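Local coordinates for metallo-beta-lactamase family protein (Thermus thermophilus, PDB 2ZO4) that probably acts as a zinc-dependent hydrolase of the metallo-beta-lactamase superfamily, binding two zinc ions in its active site, at residues K20-Y25 / P73-L78; I15-K20 / R138-P143; A44-L49 / S79-G84; D173-F178 / G189-E194. All blocks are in the same frame, centred on the assembly; numbering follows the deposited sequence.

Contact 1: residues K20-Y25 / P73-L78. With ZN (zinc ion), chain C.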
loop_
_atom_site.group_PDB
_atom_site.type_symbol
_atom_site.label_atom_id
_atom_site.label_comp_id
_atom_site.label_asym_id
_atom_site.label_seq_id
_atom_site.Cartn_x
_atom_site.Cartn_y
_atom_site.Cartn_z
ATOM N N LYS A 20 -5.119 7.313 -10.075
ATOM C CA LYS A 20 -5.829 7.120 -11.359
ATOM C C LYS A 20 -5.809 5.706 -11.937
ATOM O O LYS A 20 -6.795 5.266 -12.539
ATOM C CB LYS A 20 -5.379 8.142 -12.416
ATOM C CG LYS A 20 -5.820 9.590 -12.140
ATOM C CD LYS A 20 -7.313 9.814 -12.405
ATOM C CE LYS A 20 -7.652 9.801 -13.902
ATOM N NZ LYS A 20 -9.129 9.745 -14.132
ATOM N N THR A 21 -4.689 5.006 -11.760
ATOM C CA THR A 21 -4.504 3.670 -12.322
ATOM C C THR A 21 -3.727 2.773 -11.362
ATOM O O THR A 21 -2.680 3.162 -10.838
ATOM C CB THR A 21 -3.767 3.723 -13.688
ATOM O OG1 THR A 21 -4.404 4.681 -14.541
ATOM C CG2 THR A 21 -3.778 2.359 -14.378
ATOM N N VAL A 22 -4.256 1.574 -11.138
ATOM C CA VAL A 22 -3.558 0.552 -10.369
ATOM C C VAL A 22 -3.033 -0.531 -11.312
ATOM O O VAL A 22 -3.683 -0.866 -12.306
ATOM C CB VAL A 22 -4.454 -0.043 -9.238
ATOM C CG1 VAL A 22 -5.608 -0.891 -9.809
ATOM C CG2 VAL A 22 -3.616 -0.846 -8.238
ATOM N N ASN A 23 -1.844 -1.045 -11.002
ATOM C CA ASN A 23 -1.240 -2.146 -11.749
ATOM C C ASN A 23 -1.449 -3.486 -11.055
ATOM O O ASN A 23 -0.934 -3.718 -9.951
ATOM C CB ASN A 23 0.261 -1.910 -11.946
ATOM C CG ASN A 23 0.559 -0.684 -12.775
ATOM O OD1 ASN A 23 -0.178 -0.356 -13.704
ATOM N ND2 ASN A 23 1.645 0.005 -12.444
ATOM N N LEU A 24 -2.210 -4.355 -11.707
ATOM C CA LEU A 24 -2.379 -5.734 -11.268
ATOM C C LEU A 24 -1.478 -6.623 -12.111
ATOM O O LEU A 24 -1.070 -6.239 -13.214
ATOM C CB LEU A 24 -3.835 -6.180 -11.421
ATOM C CG LEU A 24 -4.973 -5.243 -11.001
ATOM C CD1 LEU A 24 -6.297 -5.980 -11.106
ATOM C CD2 LEU A 24 -4.768 -4.697 -9.590
ATOM N N TYR A 25 -1.163 -7.805 -11.592
ATOM C CA TYR A 25 -0.288 -8.739 -12.295
ATOM C C TYR A 25 -0.903 -10.131 -12.355
ATOM O O TYR A 25 -1.217 -10.729 -11.322
ATOM C CB TYR A 25 1.122 -8.731 -11.674
ATOM C CG TYR A 25 1.757 -7.362 -11.785
ATOM C CD1 TYR A 25 2.440 -6.985 -12.939
ATOM C CD2 TYR A 25 1.625 -6.423 -10.759
ATOM C CE1 TYR A 25 2.995 -5.715 -13.064
ATOM C CE2 TYR A 25 2.175 -5.149 -10.878
ATOM C CZ TYR A 25 2.858 -4.807 -12.037
ATOM O OH TYR A 25 3.407 -3.553 -12.164
ATOM N N PRO A 73 -7.768 -0.039 -0.797
ATOM C CA PRO A 73 -8.925 -0.417 -1.617
ATOM C C PRO A 73 -8.589 -0.735 -3.078
ATOM O O PRO A 73 -9.189 -1.634 -3.659
ATOM C CB PRO A 73 -9.842 0.813 -1.529
ATOM C CG PRO A 73 -8.959 1.932 -1.069
ATOM C CD PRO A 73 -7.939 1.294 -0.191
ATOM N N ASP A 74 -7.631 -0.009 -3.651
ATOM C CA ASP A 74 -7.200 -0.218 -5.040
ATOM C C ASP A 74 -6.480 -1.552 -5.304
ATOM O O ASP A 74 -6.253 -1.917 -6.458
ATOM C CB ASP A 74 -6.355 0.972 -5.530
ATOM C CG ASP A 74 -5.186 1.302 -4.605
ATOM O OD1 ASP A 74 -5.338 1.228 -3.363
ATOM O OD2 ASP A 74 -4.108 1.653 -5.132
ATOM N N HIS A 75 -6.128 -2.272 -4.244
ATOM C CA HIS A 75 -5.439 -3.562 -4.361
ATOM C C HIS A 75 -6.291 -4.701 -3.792
ATOM O O HIS A 75 -6.233 -5.836 -4.258
ATOM C CB HIS A 75 -4.086 -3.503 -3.636
ATOM C CG HIS A 75 -3.163 -2.445 -4.162
ATOM N ND1 HIS A 75 -2.119 -2.721 -5.018
ATOM C CD2 HIS A 75 -3.131 -1.108 -3.955
ATOM C CE1 HIS A 75 -1.485 -1.602 -5.319
ATOM N NE2 HIS A 75 -2.080 -0.607 -4.686
ATOM N N TYR A 76 -7.113 -4.359 -2.807
ATOM C CA TYR A 76 -7.802 -5.318 -1.945
ATOM C C TYR A 76 -9.307 -5.389 -2.243
ATOM O O TYR A 76 -9.980 -6.339 -1.832
ATOM C CB TYR A 76 -7.525 -4.875 -0.509
ATOM C CG TYR A 76 -8.295 -5.479 0.649
ATOM C CD1 TYR A 76 -7.691 -6.393 1.508
ATOM C CD2 TYR A 76 -9.588 -5.052 0.954
ATOM C CE1 TYR A 76 -8.377 -6.910 2.611
ATOM C CE2 TYR A 76 -10.283 -5.570 2.039
ATOM C CZ TYR A 76 -9.673 -6.490 2.866
ATOM O OH TYR A 76 -10.364 -6.983 3.948
ATOM N N GLY A 77 -9.812 -4.397 -2.977
ATOM C CA GLY A 77 -11.254 -4.190 -3.166
ATOM C C GLY A 77 -12.075 -5.332 -3.749
ATOM O O GLY A 77 -13.208 -5.551 -3.329
ATOM N N LEU A 78 -11.523 -6.055 -4.716
ATOM C CA LEU A 78 -12.243 -7.183 -5.317
ATOM C C LEU A 78 -11.883 -8.567 -4.761
ATOM O O LEU A 78 -12.410 -9.578 -5.234
ATOM C CB LEU A 78 -12.127 -7.170 -6.847
ATOM C CG LEU A 78 -12.944 -6.125 -7.620
ATOM C CD1 LEU A 78 -12.721 -6.276 -9.119
ATOM C CD2 LEU A 78 -14.432 -6.218 -7.293
HETATM ZN ZN ZN C . -1.879 1.432 -4.528
HETATM O O HOH W 1 -2.581 2.047 -2.778
#
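Val22 of strand 21-29 presses its CG2 methyl onto one face of the His75 imidazole, a CH-pi contact with CG2 3.9 Å from the ring centroid and 19° off the ring normal. The methyl sits toward the rim of the ring. It gets there by standing anti to the backbone N of Val22. The same CG2 lies 3.4 Å from the backbone O of Asp74, and CG1 packs on that oxygen as well, so the tight part of the contact is one forked side chain wedged against the start of the 73-78 segment. Leu24 adds a looser touch: its CD2 stays 4.4 Å from Asp74 O. Beyond the methyl, the ends of Asp74 and His75 are polar. There Asp74 OD2 binds the zinc ion of chain C at 2.3 Å and His75 NE2 binds it at 2.1 Å, and a zinc-bound water gives a weak hydrogen bond to Asp74 OD1. His75 ND1 is hydrogen-bonded to Asp37; together with the zinc bond at NE2, this fixes the rotation of the ring. Asp190 and His233 complete the metal's protein ligands. Asp74 and His75 close the HxHxDH signature of the metallo-beta-lactamase fold, here backed by a strand of its sheet.

Contact 2: residues I15-K20 / R138-P143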
loop_
_atom_site.group_PDB
_atom_site.type_symbol
_atom_site.label_atom_id
_atom_site.label_comp_id
_atom_site.label_asym_id
_atom_site.label_seq_id
_atom_site.Cartn_x
_atom_site.Cartn_y
_atom_site.Cartn_z
ATOM N N ILE A 15 -8.871 3.595 -11.394
ATOM C CA ILE A 15 -9.323 3.732 -10.008
ATOM C C ILE A 15 -9.771 5.173 -9.718
ATOM O O ILE A 15 -9.174 6.125 -10.230
ATOM C CB ILE A 15 -8.246 3.267 -8.977
ATOM C CG1 ILE A 15 -6.918 4.014 -9.171
ATOM C CG2 ILE A 15 -8.052 1.758 -9.053
ATOM C CD1 ILE A 15 -5.920 3.838 -8.024
ATOM N N PRO A 16 -10.831 5.336 -8.904
ATOM C CA PRO A 16 -11.386 6.666 -8.646
ATOM C C PRO A 16 -10.601 7.462 -7.594
ATOM O O PRO A 16 -11.203 8.148 -6.762
ATOM C CB PRO A 16 -12.799 6.352 -8.148
ATOM C CG PRO A 16 -12.661 5.043 -7.457
ATOM C CD PRO A 16 -11.585 4.281 -8.197
ATOM N N TYR A 17 -9.273 7.370 -7.650
ATOM C CA TYR A 17 -8.381 8.054 -6.712
ATOM C C TYR A 17 -7.283 8.804 -7.475
ATOM O O TYR A 17 -7.026 8.492 -8.638
ATOM C CB TYR A 17 -7.786 7.052 -5.708
ATOM C CG TYR A 17 -8.848 6.293 -4.948
ATOM C CD1 TYR A 17 -9.609 6.924 -3.962
ATOM C CD2 TYR A 17 -9.116 4.954 -5.234
ATOM C CE1 TYR A 17 -10.602 6.241 -3.272
ATOM C CE2 TYR A 17 -10.107 4.260 -4.552
ATOM C CZ TYR A 17 -10.844 4.911 -3.571
ATOM O OH TYR A 17 -11.826 4.236 -2.888
ATOM N N PRO A 18 -6.657 9.818 -6.838
ATOM C CA PRO A 18 -5.628 10.643 -7.499
ATOM C C PRO A 18 -4.526 9.870 -8.243
ATOM O O PRO A 18 -3.943 10.408 -9.184
ATOM C CB PRO A 18 -5.027 11.469 -6.351
ATOM C CG PRO A 18 -5.653 10.957 -5.086
ATOM C CD PRO A 18 -6.920 10.277 -5.462
ATOM N N LEU A 19 -4.251 8.629 -7.836
ATOM C CA LEU A 19 -3.283 7.776 -8.543
ATOM C C LEU A 19 -3.792 7.346 -9.926
ATOM O O LEU A 19 -2.995 7.036 -10.815
ATOM C CB LEU A 19 -2.918 6.551 -7.702
ATOM N N LYS A 20 -5.119 7.313 -10.075
ATOM C CA LYS A 20 -5.829 7.120 -11.359
ATOM C C LYS A 20 -5.809 5.706 -11.937
ATOM O O LYS A 20 -6.795 5.266 -12.539
ATOM C CB LYS A 20 -5.379 8.142 -12.416
ATOM C CG LYS A 20 -5.820 9.590 -12.140
ATOM C CD LYS A 20 -7.313 9.814 -12.405
ATOM C CE LYS A 20 -7.652 9.801 -13.902
ATOM N NZ LYS A 20 -9.129 9.745 -14.132
ATOM N N ARG A 138 -15.744 2.231 1.171
ATOM C CA ARG A 138 -16.233 0.979 1.764
ATOM C C ARG A 138 -17.245 0.248 0.881
ATOM O O ARG A 138 -17.259 -0.982 0.834
ATOM C CB ARG A 138 -16.855 1.232 3.141
ATOM C CG ARG A 138 -15.861 1.514 4.247
ATOM C CD ARG A 138 -16.541 1.506 5.606
ATOM N NE ARG A 138 -15.609 1.787 6.700
ATOM C CZ ARG A 138 -14.861 0.872 7.310
ATOM N NH1 ARG A 138 -14.913 -0.397 6.936
ATOM N NH2 ARG A 138 -14.053 1.229 8.299
ATOM N N GLU A 139 -18.090 1.016 0.191
ATOM C CA GLU A 139 -19.089 0.471 -0.727
ATOM C C GLU A 139 -18.449 -0.219 -1.936
ATOM O O GLU A 139 -19.062 -1.087 -2.559
ATOM C CB GLU A 139 -20.037 1.579 -1.197
ATOM N N ARG A 140 -17.217 0.179 -2.254
ATOM C CA ARG A 140 -16.469 -0.365 -3.388
ATOM C C ARG A 140 -15.539 -1.510 -2.959
ATOM O O ARG A 140 -14.866 -2.123 -3.792
ATOM C CB ARG A 140 -15.659 0.749 -4.067
ATOM C CG ARG A 140 -16.480 1.977 -4.437
ATOM C CD ARG A 140 -15.737 2.895 -5.383
ATOM N NE ARG A 140 -14.801 3.781 -4.698
ATOM C CZ ARG A 140 -14.928 5.104 -4.626
ATOM N NH1 ARG A 140 -15.953 5.720 -5.205
ATOM N NH2 ARG A 140 -14.016 5.813 -3.973
ATOM N N VAL A 141 -15.515 -1.792 -1.659
ATOM C CA VAL A 141 -14.629 -2.810 -1.112
ATOM C C VAL A 141 -15.395 -4.060 -0.694
ATOM O O VAL A 141 -16.377 -3.983 0.048
ATOM C CB VAL A 141 -13.786 -2.262 0.065
ATOM C CG1 VAL A 141 -13.000 -3.378 0.741
ATOM C CG2 VAL A 141 -12.846 -1.162 -0.427
ATOM N N HIS A 142 -14.925 -5.206 -1.184
ATOM C CA HIS A 142 -15.486 -6.510 -0.845
ATOM C C HIS A 142 -14.418 -7.305 -0.106
ATOM O O HIS A 142 -13.592 -7.969 -0.737
ATOM C CB HIS A 142 -15.933 -7.243 -2.112
ATOM C CG HIS A 142 -16.893 -6.459 -2.948
ATOM N ND1 HIS A 142 -18.254 -6.683 -2.927
ATOM C CD2 HIS A 142 -16.693 -5.434 -3.811
ATOM C CE1 HIS A 142 -18.849 -5.837 -3.749
ATOM N NE2 HIS A 142 -17.925 -5.067 -4.296
ATOM N N PRO A 143 -14.413 -7.223 1.236
ATOM C CA PRO A 143 -13.379 -7.875 2.041
ATOM C C PRO A 143 -13.484 -9.402 2.008
ATOM O O PRO A 143 -14.595 -9.937 2.015
ATOM C CB PRO A 143 -13.655 -7.357 3.462
ATOM C CG PRO A 143 -14.574 -6.185 3.289
ATOM C CD PRO A 143 -15.378 -6.500 2.082
#
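A surface contact between two loops, this one joins the turn linking strands 8-14 and 21-29 to the segment that follows helix 133-138, through Pro16, Tyr17 and Arg140. The Arg140 guanidinium is held from two directions. Pro16 CG lies over the centre of one of its faces, 3.6 Å from Arg140 CZ, while the Tyr17 hydroxyl meets its edge. There Arg140 NH2 donates to Tyr17 OH over 2.9 Å; the N-H...O angle is 171°, and the oxygen lies almost exactly in the guanidinium plane. Ring and guanidinium planes stand 75° apart, so the two flat groups do not stack. A bend at chi3 (-82°) turns the end of the arginine chain toward the proline and the phenol. Tyr17 OH is also hydrogen-bonded to Thr137 OG1, giving the phenol two partners on the 133-143 side, and Arg140 additionally packs on Thr42. Both loops carry a type I beta turn, Tyr17 to Lys20 and Arg138 to Val141. The Tyr17 side chain comes within about 5 Å of that of the zinc ligand Asp74, and about 8 Å from a zinc ion. This is a contact between two loops beside the dinuclear zinc site of a metallo-beta-lactamase fold.

Contact 3: residues A44-L49 / S79-G84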
loop_
_atom_site.group_PDB
_atom_site.type_symbol
_atom_site.label_atom_id
_atom_site.label_comp_id
_atom_site.label_asym_id
_atom_site.label_seq_id
_atom_site.Cartn_x
_atom_site.Cartn_y
_atom_site.Cartn_z
ATOM N N ALA A 44 -16.262 0.695 -13.884
ATOM C CA ALA A 44 -15.097 0.928 -14.735
ATOM C C ALA A 44 -13.923 -0.001 -14.411
ATOM O O ALA A 44 -13.236 -0.467 -15.317
ATOM C CB ALA A 44 -14.664 2.385 -14.657
ATOM N N ALA A 45 -13.693 -0.262 -13.126
ATOM C CA ALA A 45 -12.610 -1.155 -12.706
ATOM C C ALA A 45 -12.921 -2.622 -13.005
ATOM O O ALA A 45 -12.079 -3.335 -13.553
ATOM C CB ALA A 45 -12.285 -0.957 -11.229
ATOM N N ARG A 46 -14.127 -3.064 -12.645
ATOM C CA ARG A 46 -14.589 -4.427 -12.945
ATOM C C ARG A 46 -14.569 -4.711 -14.443
ATOM O O ARG A 46 -14.144 -5.785 -14.872
ATOM C CB ARG A 46 -16.009 -4.653 -12.423
ATOM C CG ARG A 46 -16.148 -4.781 -10.917
ATOM C CD ARG A 46 -17.622 -4.839 -10.543
ATOM N NE ARG A 46 -17.837 -5.054 -9.112
ATOM C CZ ARG A 46 -17.942 -6.249 -8.534
ATOM N NH1 ARG A 46 -17.845 -7.359 -9.256
ATOM N NH2 ARG A 46 -18.139 -6.335 -7.227
ATOM N N GLY A 47 -15.037 -3.737 -15.223
ATOM C CA GLY A 47 -15.129 -3.855 -16.675
ATOM C C GLY A 47 -13.773 -3.989 -17.330
ATOM O O GLY A 47 -13.578 -4.850 -18.189
ATOM N N ALA A 48 -12.837 -3.139 -16.913
ATOM C CA ALA A 48 -11.461 -3.178 -17.399
ATOM C C ALA A 48 -10.771 -4.510 -17.094
ATOM O O ALA A 48 -10.073 -5.064 -17.950
ATOM C CB ALA A 48 -10.665 -2.025 -16.817
ATOM N N LEU A 49 -10.968 -5.017 -15.875
ATOM C CA LEU A 49 -10.362 -6.279 -15.463
ATOM C C LEU A 49 -10.934 -7.445 -16.272
ATOM O O LEU A 49 -10.186 -8.315 -16.740
ATOM C CB LEU A 49 -10.537 -6.508 -13.951
ATOM C CG LEU A 49 -9.885 -7.733 -13.291
ATOM C CD1 LEU A 49 -8.444 -7.943 -13.758
ATOM C CD2 LEU A 49 -9.949 -7.613 -11.763
ATOM N N SER A 79 -11.006 -8.615 -3.759
ATOM C CA SER A 79 -10.531 -9.894 -3.213
ATOM C C SER A 79 -11.660 -10.792 -2.693
ATOM O O SER A 79 -11.634 -12.006 -2.896
ATOM C CB SER A 79 -9.463 -9.679 -2.136
ATOM O OG SER A 79 -9.946 -8.898 -1.057
ATOM N N GLY A 80 -12.642 -10.187 -2.031
ATOM C CA GLY A 80 -13.819 -10.910 -1.550
ATOM C C GLY A 80 -14.725 -11.386 -2.672
ATOM O O GLY A 80 -15.400 -12.405 -2.526
ATOM N N PHE A 81 -14.746 -10.646 -3.785
ATOM C CA PHE A 81 -15.508 -11.042 -4.974
ATOM C C PHE A 81 -14.903 -12.297 -5.586
ATOM O O PHE A 81 -15.605 -13.284 -5.817
ATOM C CB PHE A 81 -15.577 -9.904 -6.012
ATOM C CG PHE A 81 -16.068 -10.347 -7.381
ATOM C CD1 PHE A 81 -17.406 -10.692 -7.587
ATOM C CD2 PHE A 81 -15.190 -10.411 -8.463
ATOM C CE1 PHE A 81 -17.861 -11.101 -8.847
ATOM C CE2 PHE A 81 -15.635 -10.814 -9.730
ATOM C CZ PHE A 81 -16.973 -11.163 -9.920
ATOM N N PHE A 82 -13.596 -12.253 -5.841
ATOM C CA PHE A 82 -12.869 -13.418 -6.329
ATOM C C PHE A 82 -12.984 -14.593 -5.364
ATOM O O PHE A 82 -13.230 -15.720 -5.794
ATOM C CB PHE A 82 -11.404 -13.073 -6.614
ATOM C CG PHE A 82 -11.199 -12.340 -7.911
ATOM C CD1 PHE A 82 -10.888 -10.984 -7.917
ATOM C CD2 PHE A 82 -11.329 -13.005 -9.128
ATOM C CE1 PHE A 82 -10.701 -10.300 -9.119
ATOM C CE2 PHE A 82 -11.141 -12.333 -10.336
ATOM C CZ PHE A 82 -10.828 -10.977 -10.330
ATOM N N GLU A 83 -12.852 -14.326 -4.064
ATOM C CA GLU A 83 -13.035 -15.367 -3.048
ATOM C C GLU A 83 -14.424 -16.000 -3.123
ATOM O O GLU A 83 -14.562 -17.215 -2.975
ATOM C CB GLU A 83 -12.774 -14.827 -1.640
ATOM C CG GLU A 83 -12.577 -15.914 -0.584
ATOM C CD GLU A 83 -12.682 -15.378 0.828
ATOM O OE1 GLU A 83 -13.602 -14.577 1.095
ATOM O OE2 GLU A 83 -11.845 -15.753 1.675
ATOM N N GLY A 84 -15.443 -15.178 -3.369
ATOM C CA GLY A 84 -16.819 -15.664 -3.509
ATOM C C GLY A 84 -17.011 -16.640 -4.660
ATOM O O GLY A 84 -17.922 -17.473 -4.630
#
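Arg46 of helix 43-55 reaches across to Phe81 of helix 79-84, and its course can be traced outward from CB. CB sets out beside the helix rather than straight at the other segment; CG lies anti to the carbonyl carbon (chi1 -73°), and the chain then runs extended through CD to NE. CB, CG, CD and NE make no close contact with the 79-84 helix, so the whole reach is spent on delivering the guanidinium. At the tip, NH1 hangs over the centre of the Phe81 ring, 3.8 Å from Phe81 CD1 and about as far from Phe81 CE1. CZ is 4.7 Å from the ring centroid and 16° off the normal, a cation-pi contact. The guanidinium points its edge at the ring, the two planes being 75° apart, while NH2 lies beside His142 and Leu78. Alongside this pair the chemistry is purely apolar: Leu49 CD2 meets the edge of the Phe82 ring, 3.8 Å from Phe82 CZ, and the two side chains approach from opposite directions. Phe60 stacks edge-to-face on Phe81 and also touches Leu49. These are two of the helices flanking the sheet that contains strands 32-36 and 65-68, in the alpha-beta/beta-alpha sandwich of the metallo-beta-lactamase fold.

Contact 4: residues D173-F178 / G189-E194. With ZN (zinc ion), chain B; ZN (zinc ion), chain C.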
loop_
_atom_site.group_PDB
_atom_site.type_symbol
_atom_site.label_atom_id
_atom_site.label_comp_id
_atom_site.label_asym_id
_atom_site.label_seq_id
_atom_site.Cartn_x
_atom_site.Cartn_y
_atom_site.Cartn_z
ATOM N N ASP A 173 0.888 -1.728 7.031
ATOM C CA ASP A 173 1.505 -2.504 8.115
ATOM C C ASP A 173 1.943 -3.906 7.681
ATOM O O ASP A 173 3.064 -4.324 7.967
ATOM C CB ASP A 173 0.561 -2.560 9.318
ATOM C CG ASP A 173 0.154 -1.171 9.793
ATOM O OD1 ASP A 173 1.036 -0.426 10.265
ATOM O OD2 ASP A 173 -1.043 -0.819 9.682
ATOM N N GLY A 174 1.057 -4.615 6.986
ATOM C CA GLY A 174 1.368 -5.940 6.449
ATOM C C GLY A 174 1.556 -5.891 4.945
ATOM O O GLY A 174 1.096 -6.776 4.218
ATOM N N HIS A 175 2.225 -4.849 4.467
ATOM C CA HIS A 175 2.528 -4.769 3.053
ATOM C C HIS A 175 3.545 -5.848 2.700
ATOM O O HIS A 175 4.555 -6.030 3.394
ATOM C CB HIS A 175 3.035 -3.386 2.654
ATOM C CG HIS A 175 3.231 -3.230 1.180
ATOM N ND1 HIS A 175 4.361 -3.672 0.529
ATOM C CD2 HIS A 175 2.427 -2.702 0.226
ATOM C CE1 HIS A 175 4.250 -3.418 -0.763
ATOM N NE2 HIS A 175 3.084 -2.832 -0.973
ATOM N N ALA A 176 3.258 -6.568 1.625
ATOM C CA ALA A 176 4.154 -7.603 1.146
ATOM C C ALA A 176 4.462 -7.376 -0.328
ATOM O O ALA A 176 3.563 -7.109 -1.119
ATOM C CB ALA A 176 3.533 -8.985 1.366
ATOM N N ALA A 177 5.742 -7.460 -0.680
ATOM C CA ALA A 177 6.154 -7.560 -2.081
ATOM C C ALA A 177 6.358 -9.033 -2.427
ATOM O O ALA A 177 6.576 -9.862 -1.540
ATOM C CB ALA A 177 7.433 -6.773 -2.325
ATOM N N PHE A 178 6.276 -9.360 -3.712
ATOM C CA PHE A 178 6.468 -10.731 -4.161
ATOM C C PHE A 178 7.640 -10.787 -5.128
ATOM O O PHE A 178 7.615 -10.155 -6.187
ATOM C CB PHE A 178 5.184 -11.296 -4.780
ATOM C CG PHE A 178 4.014 -11.322 -3.827
ATOM C CD1 PHE A 178 3.851 -12.376 -2.932
ATOM C CD2 PHE A 178 3.083 -10.279 -3.814
ATOM C CE1 PHE A 178 2.774 -12.399 -2.034
ATOM C CE2 PHE A 178 2.001 -10.291 -2.921
ATOM C CZ PHE A 178 1.848 -11.353 -2.034
ATOM N N GLY A 189 4.472 -4.004 -5.257
ATOM C CA GLY A 189 3.270 -3.376 -4.698
ATOM C C GLY A 189 3.484 -1.877 -4.599
ATOM O O GLY A 189 4.009 -1.267 -5.524
ATOM N N ASP A 190 3.105 -1.286 -3.469
ATOM C CA ASP A 190 3.352 0.132 -3.244
ATOM C C ASP A 190 4.508 0.407 -2.280
ATOM O O ASP A 190 4.569 1.475 -1.684
ATOM C CB ASP A 190 2.082 0.837 -2.754
ATOM C CG ASP A 190 0.970 0.852 -3.791
ATOM O OD1 ASP A 190 1.150 0.321 -4.909
ATOM O OD2 ASP A 190 -0.103 1.398 -3.468
ATOM N N ALA A 191 5.423 -0.548 -2.121
ATOM C CA ALA A 191 6.609 -0.338 -1.282
ATOM C C ALA A 191 7.617 0.576 -1.986
ATOM O O ALA A 191 8.489 1.181 -1.346
ATOM C CB ALA A 191 7.262 -1.679 -0.934
ATOM N N LEU A 192 7.474 0.658 -3.308
ATOM C CA LEU A 192 8.364 1.407 -4.182
ATOM C C LEU A 192 7.550 1.872 -5.388
ATOM O O LEU A 192 6.761 1.102 -5.939
ATOM C CB LEU A 192 9.503 0.492 -4.654
ATOM C CG LEU A 192 10.896 1.050 -4.950
ATOM C CD1 LEU A 192 11.612 1.441 -3.666
ATOM C CD2 LEU A 192 11.717 0.022 -5.711
ATOM N N LEU A 193 7.727 3.132 -5.780
ATOM C CA LEU A 193 7.123 3.679 -7.001
ATOM C C LEU A 193 8.151 4.546 -7.718
ATOM O O LEU A 193 9.028 5.117 -7.071
ATOM C CB LEU A 193 5.876 4.514 -6.677
ATOM C CG LEU A 193 4.641 3.862 -6.039
ATOM C CD1 LEU A 193 3.614 4.922 -5.671
ATOM C CD2 LEU A 193 4.022 2.802 -6.946
ATOM N N GLU A 194 8.039 4.655 -9.042
ATOM C CA GLU A 194 9.017 5.409 -9.848
ATOM C C GLU A 194 8.889 6.940 -9.844
ATOM O O GLU A 194 9.899 7.644 -9.933
ATOM C CB GLU A 194 9.049 4.910 -11.304
ATOM C CG GLU A 194 7.743 5.092 -12.076
ATOM C CD GLU A 194 7.942 5.410 -13.555
ATOM O OE1 GLU A 194 9.092 5.364 -14.053
ATOM O OE2 GLU A 194 6.930 5.717 -14.222
HETATM ZN ZN ZN B . -1.404 1.474 -1.253
HETATM ZN ZN ZN C . -1.879 1.432 -4.528
HETATM O O HOH W 1 -2.581 2.047 -2.778
#
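Asp190 OD2 is gripped by two metals: it lies 2.1 Å from the zinc ion of chain C and 2.6 Å from the zinc ion of chain B, so this one carboxylate oxygen bridges the pair. A water also bridges them, 2.0 Å from each zinc. The other carboxylate oxygen, OD1, is not bonded to either metal. Behind this first shell stands His175, whose NE2 accepts a hydrogen bond from the backbone N of Asp190 at 2.9 Å. The bond is bent, with an N-H...N angle of 139°, and the donor is tilted 21° out of the imidazole plane. ND1 of His175 has a hydrogen-bond partner of its own, so both ring nitrogens are engaged. His175 reaches the loop because its CG stands anti to the backbone N (chi1 -174°). Its ring edge faces Gly189, whose CA is 3.8 Å from His175 NE2; the glycine lets the backbone pass close along that edge. The ring also packs on Ala191, with CE1 of His175 3.5 Å from Ala191 CB. His175 is thus a second-shell residue, anchoring the backbone from which the bridging aspartate extends. His70, His72 and His171 complete the protein ligands of the chain B zinc, and Asp74, His75 and His233 those of the other. The bridging aspartate and water are as in the dinuclear sites of glyoxalase II-like members of the metallo-beta-lactamase superfamily.

Contacts 1 and 4 are buried and meet at the metals: both include the chain C zinc and the bridging water, contact 1 supplying two ligands and contact 4 the carboxylate that also reaches the second zinc. Their chemistry is metal coordination backed by an apolar methyl in one and a backbone hydrogen bond in the other. Contact 2 lies at the surface and rests on one straight side-chain bond and a proline over the guanidinium face, while contact 3, partly buried and farthest from the centre of the chain, relies on cation-pi and apolar packing between helices. Segments 73-78 and 79-84 are consecutive, tying contact 1 to contact 3, and His142 of contact 2 reaches the backbone of both.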